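Local coordinates for protein alpha-1,4-endofucoidanase (Mariniflexile fucanivorans, PDB 6DLH) that hydrolyses internal alpha-1,4 linkages of fucoidan by a retaining mechanism, as an endo-acting member of glycoside hydrolase family 107, and carries bound calcium ions, at residues H294-A299 with T310-L315; N301-E306 with P357-E362; G278-S283 with V316-T321; H341-Q346 with G377-T382. One frame throughout, in Å; residues are numbered along the deposited sequence.

In the fold
The first segments of three contacts lie between strand 266-269 and helix 307-321 of the catalytic domain. Following the chain, segment 278-283 opens contact 3, 294-299 opens contact 1 and 301-306 opens contact 2. Helix 307-321 then closes contact 1 with its middle and contact 3 with its C-terminal end (316-321), so that contact 1 is nested inside contact 3. Strand 341-342 opens contact 4, residues 357-362 close contact 2, and 377-382 close contact 4. Contact 2 therefore crosses the other three, while contact 4 follows contacts 1 and 3 in series. Together they tie the loop and helix 307-321 to the last two strands of the parallel sheet.

Contact 1: H294-A299 with T310-L315; sequences HPFGGA and TYNHDL
Asn312 ND2 is shared by two backbone carbonyls of the loop: it donates to Phe296 O at 3.2 Å, almost straight at 176°, and to Met302 O farther along the same loop. Phe296 O lies in the plane of the amide, although seen from the carbonyl the donor is tilted out of plane. The other branch of the same side chain works in the reverse sense, Asn312 OD1 accepting from Phe296 N at 2.8 Å on an in-plane lone pair. One amide thus binds both the N-H and the C=O of Phe296, which fixes the rotation of the amide and leaves this buried backbone satisfied. Chi1 of -74° sets Asn312 CG anti to the carbonyl carbon, beside its own backbone N. Pro295 CB lies 3.3 Å from Asn312 OD1, beside the gripped peptide.

The ring of Phe296 packs beside this amide, against the helix. Tyr311 CB sits over one face in a CH-pi contact, 4.1 Å from the ring centroid, while Asn312 OD1 meets the ring edge in plane, 3.6 Å from Phe296 CD2. Leu315 CD1 approaches Phe296 CE2 obliquely at 4.3 Å. The two aromatic rings, planes 56° apart, meet obliquely, and the phenol end of Tyr311 leads away. Leu315 and Pro295 both continue onto Phe342 of the neighbouring strand. Such fastening of a loop that follows a strand to the helix leading to the next strand suits a (beta/alpha) barrel catalytic domain, as in the related GH29 fucosidases.

Contact 2: N301-E306 with P357-E362; sequences NMVVPE and PCLTDE
Cys358 meets all three residues at the start of the 301-306 loop. Its CB lies 3.5 Å from Asn301 OD1, and its SG, set between the backbone N and the carbonyl carbon (chi1 68°), faces Met302 CE at 4.1 Å. Val303 divides its two methyls: CG2 stands 3.4 Å from the carbonyl oxygen of Cys358, whereas CG1 touches Leu359 CD2 at 4.1 Å, the side chains crossing at about a right angle. A water bridges the side-chain amide of Asn301 and the backbone carbonyl of Cys358, accepting from Asn301 ND2 (3.0 Å) and donating to Cys358 O (2.9 Å). The loop is a type I beta turn from Asn301 to Val304, and Asn301 OD1 accepts from Val303 N at 3.0 Å, an Asx turn. An alanine at Asn301 would probably leave Val303 N without its side-chain acceptor, the water without its donor on the loop side and the turn less firmly held. The facing segment leads into helix 361-372, of the beta-alpha-beta unit joining strands 341-342 and 377-379. Thr360 is its N-cap, OG1 accepting from Gln363 N. Farther out, Trp367 packs on Met302, Val303 and Leu359, and backbone bonding to Gln346 positions Cys358.

Contact 3: G278-S283 with V316-T321; sequences GNPFTS and VVFMQT. With EDO (1,2-ethanediol), chain B.
Pro280 and Phe318 meet in a CH-pi contact that lays the loop after strand 266-269 against the last turns of helix 307-321. Pro280 CD stands over the centre of the Phe318 ring, 3.5 Å from the centroid and only 10° off the ring normal, and Pro280 CG follows at 3.7 Å from Phe318 CG. Phe318 CG is anti to the backbone N (chi1 -173°), toward the loop, and the ring's turn about chi2 (88°) presents its face to Pro280. Asn279 comes to the far end of the ring, its ND2 3.4 Å from Phe318 CZ. That amide is held elsewhere: OD1 accepts from Phe281 N at 2.9 Å in an Asx turn, and ND2 bonds to Ala326 O and Asp329 OD2. Phe281 CE2 nears Phe318 CD2 at 4.0 Å, while Met319 CG lies at the edge of the Phe281 ring, in its plane, 3.9 Å from Phe281 CZ. Asn279 and Phe281 also touch Phe327, a residue of a calcium site. A 1,2-ethanediol, probably from the crystallisation liquor, donates from O2 to Gly278 O at 3.1 Å. An alanine at Phe318 would probably open a gap under Pro280 and leave Asn279 without the ring rim beside its amide. Because the amide's polar bonds are made within the loop and toward the calcium-binding segment, the grip on the helix rests on CH-pi contact and close fit of shape.

Contact 4: H341-Q346 with G377-T382; sequences HFFPKQ and GITWGT
His341 and Phe342 pair with Gly377, Ile378 and Thr379 as neighbouring parallel strands of a beta-alpha-beta unit, part of the strand set expected of a (beta/alpha) barrel. Phe342 N donates to Gly377 O at 2.9 Å, and Phe342 O receives Thr379 N. Beyond the regular strands the chains stay linked, Gly381 N giving to Pro344 O (2.8 Å) and Gln346 N to Gly381 O. A beta carbon at Gly381 would fall tightly against Pro344 O.

His341 projects from one face of the sheet, Phe342 and Ile378 from the other. His341 NE2 donates to Thr379 OG1 at 2.8 Å, in the ring plane and straight at 176°; OG1 is also bonded by Tyr80 OH and Glu145 OE1, and His341 ND1 by Thr291 O. Phe343 CG is anti to the backbone N (chi1 -165°); the ring meets Thr379 O with its edge, Phe343 CD1 being 3.2 Å away. Past the strands Pro344 CG rests over the six-membered ring of Trp380, 3.5 Å from its centroid, and Pro344 CD touches Ile378 CG2 at 3.6 Å. Farther on, Gln346 OE1 is buried without a polar partner in the model, 3.5 Å from Thr382 CG2, whereas NE2 bonds to Gln404.

Strand 46-49 and the residue before it take up the backbone of Ile378. Phe342 packs on Leu315, Val316 and Met319 of helix 307-321, Trp380 NE1 bonds to Thr368 of helix 361-372, and Gln346 and Thr382 reach Phe405 of helix 399-415.

Contact 1: H294-A299 with T310-L315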
loop_
_atom_site.group_PDB
_atom_site.type_symbol
_atom_site.label_atom_id
_atom_site.label_comp_id
_atom_site.label_asym_id
_atom_site.label_seq_id
_atom_site.Cartn_x
_atom_site.Cartn_y
_atom_site.Cartn_z
ATOM N N HIS A 294 -10.486 -18.836 -1.885
ATOM C CA HIS A 294 -11.273 -17.993 -2.770
ATOM C C HIS A 294 -12.732 -18.458 -2.721
ATOM O O HIS A 294 -13.000 -19.657 -2.716
ATOM C CB HIS A 294 -10.674 -18.112 -4.173
ATOM C CG HIS A 294 -11.156 -17.120 -5.174
ATOM N ND1 HIS A 294 -12.345 -17.289 -5.871
ATOM C CD2 HIS A 294 -10.583 -15.996 -5.662
ATOM C CE1 HIS A 294 -12.499 -16.290 -6.717
ATOM N NE2 HIS A 294 -11.432 -15.487 -6.612
ATOM N N PRO A 295 -13.724 -17.542 -2.658
ATOM C CA PRO A 295 -15.130 -17.947 -2.652
ATOM C C PRO A 295 -15.615 -18.516 -3.987
ATOM O O PRO A 295 -15.002 -18.301 -5.028
ATOM C CB PRO A 295 -15.884 -16.656 -2.295
ATOM C CG PRO A 295 -14.948 -15.537 -2.680
ATOM C CD PRO A 295 -13.545 -16.089 -2.534
ATOM N N PHE A 296 -16.733 -19.248 -3.939
ATOM C CA PHE A 296 -17.428 -19.656 -5.145
ATOM C C PHE A 296 -18.008 -18.423 -5.836
ATOM O O PHE A 296 -18.309 -17.424 -5.184
ATOM C CB PHE A 296 -18.555 -20.621 -4.788
ATOM C CG PHE A 296 -18.106 -21.960 -4.263
ATOM C CD1 PHE A 296 -17.926 -23.031 -5.128
ATOM C CD2 PHE A 296 -17.892 -22.156 -2.906
ATOM C CE1 PHE A 296 -17.535 -24.270 -4.640
ATOM C CE2 PHE A 296 -17.499 -23.393 -2.420
ATOM C CZ PHE A 296 -17.312 -24.449 -3.288
ATOM N N GLY A 297 -18.177 -18.517 -7.159
ATOM C CA GLY A 297 -18.700 -17.414 -7.949
ATOM C C GLY A 297 -17.571 -16.593 -8.561
ATOM O O GLY A 297 -16.431 -16.650 -8.111
ATOM N N GLY A 298 -17.886 -15.826 -9.603
ATOM C CA GLY A 298 -16.817 -15.133 -10.301
ATOM C C GLY A 298 -16.549 -13.758 -9.700
ATOM O O GLY A 298 -16.368 -13.609 -8.488
ATOM N N ALA A 299 -16.514 -12.764 -10.589
ATOM C CA ALA A 299 -16.488 -11.370 -10.194
ATOM C C ALA A 299 -17.854 -11.021 -9.613
ATOM O O ALA A 299 -18.825 -11.753 -9.803
ATOM C CB ALA A 299 -16.159 -10.513 -11.397
ATOM N N THR A 310 -25.517 -20.122 -0.543
ATOM C CA THR A 310 -25.449 -21.458 0.021
ATOM C C THR A 310 -24.025 -21.997 -0.066
ATOM O O THR A 310 -23.506 -22.515 0.923
ATOM C CB THR A 310 -26.371 -22.415 -0.743
ATOM O OG1 THR A 310 -27.710 -21.987 -0.516
ATOM C CG2 THR A 310 -26.202 -23.865 -0.340
ATOM N N TYR A 311 -23.418 -21.899 -1.259
ATOM C CA TYR A 311 -22.098 -22.471 -1.485
ATOM C C TYR A 311 -21.080 -21.845 -0.534
ATOM O O TYR A 311 -20.257 -22.546 0.051
ATOM C CB TYR A 311 -21.629 -22.275 -2.933
ATOM C CG TYR A 311 -22.505 -22.848 -4.022
ATOM C CD1 TYR A 311 -23.353 -23.916 -3.787
ATOM C CD2 TYR A 311 -22.458 -22.330 -5.310
ATOM C CE1 TYR A 311 -24.160 -24.430 -4.789
ATOM C CE2 TYR A 311 -23.249 -22.837 -6.327
ATOM C CZ TYR A 311 -24.097 -23.899 -6.065
ATOM O OH TYR A 311 -24.892 -24.399 -7.054
ATOM N N ASN A 312 -21.135 -20.519 -0.402
ATOM C CA ASN A 312 -20.142 -19.795 0.375
ATOM C C ASN A 312 -20.393 -19.955 1.873
ATOM O O ASN A 312 -19.432 -20.013 2.642
ATOM C CB ASN A 312 -20.005 -18.341 -0.083
ATOM C CG ASN A 312 -19.267 -18.262 -1.403
ATOM O OD1 ASN A 312 -18.212 -18.879 -1.558
ATOM N ND2 ASN A 312 -19.825 -17.540 -2.363
ATOM N N HIS A 313 -21.672 -20.013 2.279
ATOM C CA HIS A 313 -21.995 -20.185 3.687
ATOM C C HIS A 313 -21.662 -21.607 4.135
ATOM O O HIS A 313 -21.218 -21.803 5.263
ATOM C CB HIS A 313 -23.442 -19.787 4.032
ATOM C CG HIS A 313 -23.646 -19.789 5.512
ATOM N ND1 HIS A 313 -24.220 -20.856 6.183
ATOM C CD2 HIS A 313 -23.265 -18.905 6.462
ATOM C CE1 HIS A 313 -24.228 -20.608 7.477
ATOM N NE2 HIS A 313 -23.633 -19.421 7.671
ATOM N N ASP A 314 -21.859 -22.592 3.244
ATOM C CA ASP A 314 -21.453 -23.968 3.513
ATOM C C ASP A 314 -19.938 -24.072 3.670
ATOM O O ASP A 314 -19.458 -24.956 4.374
ATOM C CB ASP A 314 -21.957 -24.953 2.448
ATOM C CG ASP A 314 -23.456 -25.187 2.537
ATOM O OD1 ASP A 314 -24.044 -24.792 3.569
ATOM O OD2 ASP A 314 -24.026 -25.743 1.569
ATOM N N LEU A 315 -19.191 -23.189 2.995
ATOM C CA LEU A 315 -17.743 -23.172 3.142
ATOM C C LEU A 315 -17.392 -22.772 4.575
ATOM O O LEU A 315 -16.503 -23.349 5.195
ATOM C CB LEU A 315 -17.133 -22.207 2.115
ATOM C CG LEU A 315 -15.601 -22.125 2.073
ATOM C CD1 LEU A 315 -15.135 -21.625 0.710
ATOM C CD2 LEU A 315 -15.065 -21.205 3.163
#

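Contact 2: N301-E306 with P357-E362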
loop_
_atom_site.group_PDB
_atom_site.type_symbol
_atom_site.label_atom_id
_atom_site.label_comp_id
_atom_site.label_asym_id
_atom_site.label_seq_id
_atom_site.Cartn_x
_atom_site.Cartn_y
_atom_site.Cartn_z
ATOM N N ASN A 301 -20.886 -10.189 -6.921
ATOM C CA ASN A 301 -21.497 -10.424 -5.628
ATOM C C ASN A 301 -21.325 -11.897 -5.260
ATOM O O ASN A 301 -21.804 -12.766 -5.971
ATOM C CB ASN A 301 -22.954 -9.955 -5.664
ATOM C CG ASN A 301 -23.587 -9.881 -4.295
ATOM O OD1 ASN A 301 -23.199 -10.618 -3.386
ATOM N ND2 ASN A 301 -24.573 -9.010 -4.145
ATOM N N MET A 302 -20.671 -12.177 -4.129
ATOM C CA MET A 302 -20.365 -13.560 -3.785
ATOM C C MET A 302 -21.579 -14.279 -3.181
ATOM O O MET A 302 -21.474 -15.465 -2.840
ATOM C CB MET A 302 -19.164 -13.659 -2.832
ATOM C CG MET A 302 -19.492 -13.383 -1.386
ATOM S SD MET A 302 -18.234 -13.907 -0.145
ATOM C CE MET A 302 -19.047 -13.300 1.330
ATOM N N VAL A 303 -22.726 -13.585 -3.052
ATOM C CA VAL A 303 -23.932 -14.246 -2.563
ATOM C C VAL A 303 -25.126 -14.035 -3.499
ATOM O O VAL A 303 -26.246 -14.406 -3.133
ATOM C CB VAL A 303 -24.283 -13.875 -1.105
ATOM C CG1 VAL A 303 -23.184 -14.270 -0.131
ATOM C CG2 VAL A 303 -24.662 -12.416 -0.938
ATOM N N VAL A 304 -24.897 -13.425 -4.675
ATOM C CA VAL A 304 -25.920 -13.298 -5.708
ATOM C C VAL A 304 -25.332 -13.738 -7.052
ATOM O O VAL A 304 -24.272 -13.255 -7.445
ATOM C CB VAL A 304 -26.510 -11.871 -5.793
ATOM C CG1 VAL A 304 -27.547 -11.752 -6.905
ATOM C CG2 VAL A 304 -27.121 -11.406 -4.478
ATOM N N PRO A 305 -25.976 -14.655 -7.822
ATOM C CA PRO A 305 -27.235 -15.302 -7.433
ATOM C C PRO A 305 -27.194 -16.192 -6.188
ATOM O O PRO A 305 -26.130 -16.591 -5.709
ATOM C CB PRO A 305 -27.650 -16.127 -8.660
ATOM C CG PRO A 305 -26.371 -16.300 -9.462
ATOM C CD PRO A 305 -25.521 -15.082 -9.156
ATOM N N GLU A 306 -28.397 -16.496 -5.700
ATOM C CA GLU A 306 -28.700 -17.034 -4.383
ATOM C C GLU A 306 -27.949 -18.332 -4.072
ATOM O O GLU A 306 -27.633 -18.589 -2.910
ATOM C CB GLU A 306 -30.197 -17.331 -4.362
ATOM C CG GLU A 306 -30.864 -17.006 -3.048
ATOM C CD GLU A 306 -32.363 -16.854 -3.239
ATOM O OE1 GLU A 306 -32.936 -17.572 -4.109
ATOM O OE2 GLU A 306 -32.949 -16.003 -2.538
ATOM N N PRO A 357 -22.684 -3.378 1.148
ATOM C CA PRO A 357 -22.384 -4.681 1.750
ATOM C C PRO A 357 -23.204 -5.789 1.088
ATOM O O PRO A 357 -24.338 -5.547 0.679
ATOM C CB PRO A 357 -22.862 -4.514 3.199
ATOM C CG PRO A 357 -23.954 -3.463 3.110
ATOM C CD PRO A 357 -23.475 -2.508 2.035
ATOM N N CYS A 358 -22.635 -7.000 1.006
ATOM C CA CYS A 358 -23.323 -8.115 0.374
ATOM C C CYS A 358 -24.080 -8.923 1.423
ATOM O O CYS A 358 -24.968 -9.703 1.066
ATOM C CB CYS A 358 -22.378 -9.000 -0.439
ATOM S SG CYS A 358 -21.168 -9.931 0.542
ATOM N N LEU A 359 -23.717 -8.712 2.700
ATOM C CA LEU A 359 -24.344 -9.368 3.844
ATOM C C LEU A 359 -25.020 -8.313 4.720
ATOM O O LEU A 359 -24.561 -7.176 4.798
ATOM C CB LEU A 359 -23.284 -10.134 4.650
ATOM C CG LEU A 359 -22.629 -11.323 3.945
ATOM C CD1 LEU A 359 -21.657 -12.060 4.859
ATOM C CD2 LEU A 359 -23.673 -12.292 3.401
ATOM N N THR A 360 -26.123 -8.696 5.372
ATOM C CA THR A 360 -26.713 -7.867 6.411
ATOM C C THR A 360 -25.760 -7.877 7.605
ATOM O O THR A 360 -24.915 -8.763 7.704
ATOM C CB THR A 360 -28.081 -8.406 6.856
ATOM O OG1 THR A 360 -27.844 -9.699 7.411
ATOM C CG2 THR A 360 -29.111 -8.477 5.746
ATOM N N ASP A 361 -25.922 -6.908 8.515
ATOM C CA ASP A 361 -25.139 -6.857 9.739
ATOM C C ASP A 361 -25.213 -8.207 10.447
ATOM O O ASP A 361 -24.183 -8.756 10.829
ATOM C CB ASP A 361 -25.597 -5.723 10.668
ATOM C CG ASP A 361 -25.437 -4.325 10.094
ATOM O OD1 ASP A 361 -24.846 -4.194 9.005
ATOM O OD2 ASP A 361 -25.893 -3.369 10.761
ATOM N N GLU A 362 -26.431 -8.733 10.621
ATOM C CA GLU A 362 -26.645 -10.007 11.299
ATOM C C GLU A 362 -25.902 -11.141 10.584
ATOM O O GLU A 362 -25.280 -11.980 11.230
ATOM C CB GLU A 362 -28.141 -10.316 11.404
ATOM C CG GLU A 362 -28.443 -11.595 12.167
HETATM O O HOH W 1 -26.035 -9.117 -1.559
#

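Contact 3: G278-S283 with V316-T321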
loop_
_atom_site.group_PDB
_atom_site.type_symbol
_atom_site.label_atom_id
_atom_site.label_comp_id
_atom_site.label_asym_id
_atom_site.label_seq_id
_atom_site.Cartn_x
_atom_site.Cartn_y
_atom_site.Cartn_z
ATOM N N GLY A 278 -18.467 -31.228 -1.830
ATOM C CA GLY A 278 -17.357 -31.845 -1.122
ATOM C C GLY A 278 -16.550 -30.821 -0.338
ATOM O O GLY A 278 -17.113 -29.913 0.265
ATOM N N ASN A 279 -15.224 -30.982 -0.366
ATOM C CA ASN A 279 -14.334 -30.037 0.285
ATOM C C ASN A 279 -14.354 -28.735 -0.510
ATOM O O ASN A 279 -14.098 -28.727 -1.713
ATOM C CB ASN A 279 -12.937 -30.620 0.510
ATOM C CG ASN A 279 -12.116 -29.825 1.504
ATOM O OD1 ASN A 279 -12.097 -28.595 1.471
ATOM N ND2 ASN A 279 -11.435 -30.520 2.395
ATOM N N PRO A 280 -14.720 -27.598 0.125
ATOM C CA PRO A 280 -14.756 -26.311 -0.573
ATOM C C PRO A 280 -13.369 -25.759 -0.901
ATOM O O PRO A 280 -13.267 -24.740 -1.582
ATOM C CB PRO A 280 -15.463 -25.382 0.424
ATOM C CG PRO A 280 -15.161 -26.003 1.771
ATOM C CD PRO A 280 -15.167 -27.502 1.524
ATOM N N PHE A 281 -12.316 -26.424 -0.397
ATOM C CA PHE A 281 -10.958 -25.987 -0.667
ATOM C C PHE A 281 -10.260 -26.990 -1.583
ATOM O O PHE A 281 -10.242 -28.187 -1.297
ATOM C CB PHE A 281 -10.170 -25.794 0.633
ATOM C CG PHE A 281 -10.855 -24.958 1.687
ATOM C CD1 PHE A 281 -11.084 -23.604 1.488
ATOM C CD2 PHE A 281 -11.261 -25.526 2.889
ATOM C CE1 PHE A 281 -11.717 -22.839 2.455
ATOM C CE2 PHE A 281 -11.904 -24.764 3.853
ATOM C CZ PHE A 281 -12.117 -23.415 3.641
ATOM N N THR A 282 -9.708 -26.483 -2.692
ATOM C CA THR A 282 -8.744 -27.224 -3.491
ATOM C C THR A 282 -7.653 -27.778 -2.567
ATOM O O THR A 282 -7.206 -27.098 -1.644
ATOM C CB THR A 282 -8.196 -26.343 -4.623
ATOM O OG1 THR A 282 -9.270 -26.125 -5.537
ATOM C CG2 THR A 282 -7.039 -26.969 -5.371
ATOM N N SER A 283 -7.259 -29.033 -2.809
ATOM C CA SER A 283 -6.358 -29.767 -1.934
ATOM C C SER A 283 -5.023 -29.040 -1.758
ATOM O O SER A 283 -4.538 -28.371 -2.668
ATOM C CB SER A 283 -6.148 -31.166 -2.450
ATOM O OG SER A 283 -5.714 -32.011 -1.397
ATOM N N VAL A 316 -18.102 -21.771 5.092
ATOM C CA VAL A 316 -17.848 -21.267 6.427
ATOM C C VAL A 316 -18.264 -22.318 7.460
ATOM O O VAL A 316 -17.547 -22.545 8.434
ATOM C CB VAL A 316 -18.529 -19.893 6.589
ATOM C CG1 VAL A 316 -19.453 -19.776 7.778
ATOM C CG2 VAL A 316 -17.551 -18.737 6.504
ATOM N N VAL A 317 -19.390 -23.009 7.209
ATOM C CA VAL A 317 -19.842 -24.073 8.091
ATOM C C VAL A 317 -18.820 -25.209 8.072
ATOM O O VAL A 317 -18.518 -25.773 9.120
ATOM C CB VAL A 317 -21.273 -24.546 7.748
ATOM C CG1 VAL A 317 -21.661 -25.803 8.516
ATOM C CG2 VAL A 317 -22.283 -23.446 8.008
ATOM N N PHE A 318 -18.261 -25.504 6.888
ATOM C CA PHE A 318 -17.215 -26.512 6.747
ATOM C C PHE A 318 -16.041 -26.228 7.689
ATOM O O PHE A 318 -15.439 -27.154 8.232
ATOM C CB PHE A 318 -16.712 -26.596 5.302
ATOM C CG PHE A 318 -15.751 -27.731 5.030
ATOM C CD1 PHE A 318 -16.214 -28.985 4.655
ATOM C CD2 PHE A 318 -14.382 -27.553 5.153
ATOM C CE1 PHE A 318 -15.336 -30.032 4.409
ATOM C CE2 PHE A 318 -13.501 -28.600 4.914
ATOM C CZ PHE A 318 -13.977 -29.837 4.540
ATOM N N MET A 319 -15.695 -24.941 7.837
ATOM C CA MET A 319 -14.584 -24.522 8.677
ATOM C C MET A 319 -14.924 -24.805 10.138
ATOM O O MET A 319 -14.077 -25.265 10.897
ATOM C CB MET A 319 -14.279 -23.031 8.485
ATOM C CG MET A 319 -13.573 -22.727 7.173
ATOM S SD MET A 319 -13.442 -20.958 6.792
ATOM C CE MET A 319 -12.420 -20.379 8.141
ATOM N N GLN A 320 -16.184 -24.569 10.508
ATOM C CA GLN A 320 -16.658 -24.856 11.852
ATOM C C GLN A 320 -16.653 -26.361 12.129
ATOM O O GLN A 320 -16.137 -26.796 13.158
ATOM C CB GLN A 320 -18.043 -24.243 12.040
ATOM C CG GLN A 320 -18.693 -24.572 13.376
ATOM C CD GLN A 320 -20.063 -23.944 13.413
ATOM O OE1 GLN A 320 -20.280 -22.943 14.101
ATOM N NE2 GLN A 320 -20.982 -24.502 12.634
ATOM N N THR A 321 -17.226 -27.154 11.209
ATOM C CA THR A 321 -17.395 -28.587 11.429
ATOM C C THR A 321 -16.035 -29.242 11.641
ATOM O O THR A 321 -15.911 -30.187 12.418
ATOM C CB THR A 321 -18.152 -29.264 10.278
ATOM O OG1 THR A 321 -19.386 -28.558 10.153
ATOM C CG2 THR A 321 -18.429 -30.735 10.524
HETATM C C1 EDO B . -20.655 -28.344 1.331
HETATM O O1 EDO B . -21.220 -28.474 2.645
HETATM C C2 EDO B . -19.266 -27.760 1.451
HETATM O O2 EDO B . -18.888 -27.324 0.157
#

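Contact 4: H341-Q346 with G377-T382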
loop_
_atom_site.group_PDB
_atom_site.type_symbol
_atom_site.label_atom_id
_atom_site.label_comp_id
_atom_site.label_asym_id
_atom_site.label_seq_id
_atom_site.Cartn_x
_atom_site.Cartn_y
_atom_site.Cartn_z
ATOM N N HIS A 341 -9.002 -21.610 5.785
ATOM C CA HIS A 341 -9.041 -20.159 5.732
ATOM C C HIS A 341 -9.883 -19.700 4.545
ATOM O O HIS A 341 -9.880 -20.329 3.492
ATOM C CB HIS A 341 -7.612 -19.591 5.713
ATOM C CG HIS A 341 -7.511 -18.212 5.153
ATOM N ND1 HIS A 341 -7.399 -17.973 3.793
ATOM C CD2 HIS A 341 -7.509 -17.006 5.753
ATOM C CE1 HIS A 341 -7.327 -16.674 3.583
ATOM N NE2 HIS A 341 -7.382 -16.059 4.770
ATOM N N PHE A 342 -10.579 -18.574 4.727
ATOM C CA PHE A 342 -11.542 -18.074 3.757
ATOM C C PHE A 342 -11.147 -16.647 3.380
ATOM O O PHE A 342 -10.733 -15.887 4.257
ATOM C CB PHE A 342 -12.949 -18.197 4.360
ATOM C CG PHE A 342 -14.125 -17.883 3.462
ATOM C CD1 PHE A 342 -14.063 -18.077 2.090
ATOM C CD2 PHE A 342 -15.321 -17.438 4.004
ATOM C CE1 PHE A 342 -15.157 -17.801 1.278
ATOM C CE2 PHE A 342 -16.420 -17.173 3.198
ATOM C CZ PHE A 342 -16.340 -17.363 1.837
ATOM N N PHE A 343 -11.268 -16.308 2.080
ATOM C CA PHE A 343 -10.999 -14.967 1.570
ATOM C C PHE A 343 -12.245 -14.365 0.918
ATOM O O PHE A 343 -12.260 -14.109 -0.284
ATOM C CB PHE A 343 -9.810 -14.965 0.599
ATOM C CG PHE A 343 -9.217 -13.612 0.280
ATOM C CD1 PHE A 343 -9.641 -12.460 0.933
ATOM C CD2 PHE A 343 -8.205 -13.491 -0.660
ATOM C CE1 PHE A 343 -9.075 -11.224 0.650
ATOM C CE2 PHE A 343 -7.625 -12.259 -0.932
ATOM C CZ PHE A 343 -8.068 -11.124 -0.288
ATOM N N PRO A 344 -13.310 -14.052 1.692
ATOM C CA PRO A 344 -14.541 -13.491 1.123
ATOM C C PRO A 344 -14.445 -11.987 0.868
ATOM O O PRO A 344 -13.490 -11.341 1.302
ATOM C CB PRO A 344 -15.559 -13.763 2.240
ATOM C CG PRO A 344 -14.739 -13.629 3.512
ATOM C CD PRO A 344 -13.378 -14.201 3.158
ATOM N N LYS A 345 -15.442 -11.442 0.159
ATOM C CA LYS A 345 -15.580 -10.006 -0.045
ATOM C C LYS A 345 -16.741 -9.490 0.795
ATOM O O LYS A 345 -17.791 -10.123 0.843
ATOM C CB LYS A 345 -16.016 -9.657 -1.474
ATOM C CG LYS A 345 -15.442 -10.493 -2.601
ATOM C CD LYS A 345 -16.088 -10.148 -3.927
ATOM C CE LYS A 345 -16.046 -11.311 -4.895
ATOM N NZ LYS A 345 -16.302 -10.865 -6.284
ATOM N N GLN A 346 -16.564 -8.303 1.382
ATOM C CA GLN A 346 -17.575 -7.704 2.239
ATOM C C GLN A 346 -18.581 -6.897 1.415
ATOM O O GLN A 346 -19.757 -6.856 1.763
ATOM C CB GLN A 346 -16.904 -6.844 3.314
ATOM C CG GLN A 346 -17.875 -6.228 4.314
ATOM C CD GLN A 346 -17.135 -5.592 5.464
ATOM O OE1 GLN A 346 -15.919 -5.378 5.411
ATOM N NE2 GLN A 346 -17.868 -5.301 6.529
ATOM N N GLY A 377 -9.771 -19.331 9.881
ATOM C CA GLY A 377 -9.461 -17.914 9.783
ATOM C C GLY A 377 -10.119 -17.291 8.561
ATOM O O GLY A 377 -10.427 -17.997 7.599
ATOM N N ILE A 378 -10.347 -15.975 8.632
ATOM C CA ILE A 378 -10.983 -15.241 7.551
ATOM C C ILE A 378 -10.241 -13.927 7.324
ATOM O O ILE A 378 -10.121 -13.110 8.240
ATOM C CB ILE A 378 -12.480 -14.994 7.833
ATOM C CG1 ILE A 378 -13.259 -16.307 7.987
ATOM C CG2 ILE A 378 -13.069 -14.119 6.728
ATOM C CD1 ILE A 378 -14.697 -16.122 8.430
ATOM N N THR A 379 -9.739 -13.748 6.093
ATOM C CA THR A 379 -9.354 -12.434 5.614
ATOM C C THR A 379 -10.567 -11.807 4.941
ATOM O O THR A 379 -10.894 -12.167 3.817
ATOM C CB THR A 379 -8.234 -12.503 4.567
ATOM O OG1 THR A 379 -7.163 -13.293 5.078
ATOM C CG2 THR A 379 -7.710 -11.134 4.194
ATOM N N TRP A 380 -11.246 -10.883 5.627
ATOM C CA TRP A 380 -12.320 -10.178 4.952
ATOM C C TRP A 380 -11.716 -9.230 3.928
ATOM O O TRP A 380 -10.781 -8.492 4.237
ATOM C CB TRP A 380 -13.226 -9.434 5.941
ATOM C CG TRP A 380 -14.297 -10.322 6.493
ATOM C CD1 TRP A 380 -14.339 -10.899 7.731
ATOM C CD2 TRP A 380 -15.461 -10.784 5.788
ATOM N NE1 TRP A 380 -15.472 -11.657 7.860
ATOM C CE2 TRP A 380 -16.173 -11.613 6.678
ATOM C CE3 TRP A 380 -15.976 -10.556 4.507
ATOM C CZ2 TRP A 380 -17.384 -12.203 6.323
ATOM C CZ3 TRP A 380 -17.171 -11.142 4.153
ATOM C CH2 TRP A 380 -17.854 -11.961 5.052
ATOM N N GLY A 381 -12.258 -9.281 2.709
ATOM C CA GLY A 381 -12.038 -8.216 1.751
ATOM C C GLY A 381 -12.842 -6.997 2.182
ATOM O O GLY A 381 -14.006 -6.868 1.802
ATOM N N THR A 382 -12.204 -6.130 2.980
ATOM C CA THR A 382 -12.814 -4.953 3.577
ATOM C C THR A 382 -12.661 -3.770 2.629
ATOM O O THR A 382 -11.545 -3.429 2.254
ATOM C CB THR A 382 -12.154 -4.625 4.927
ATOM O OG1 THR A 382 -10.737 -4.516 4.734
ATOM C CG2 THR A 382 -12.446 -5.657 5.996
#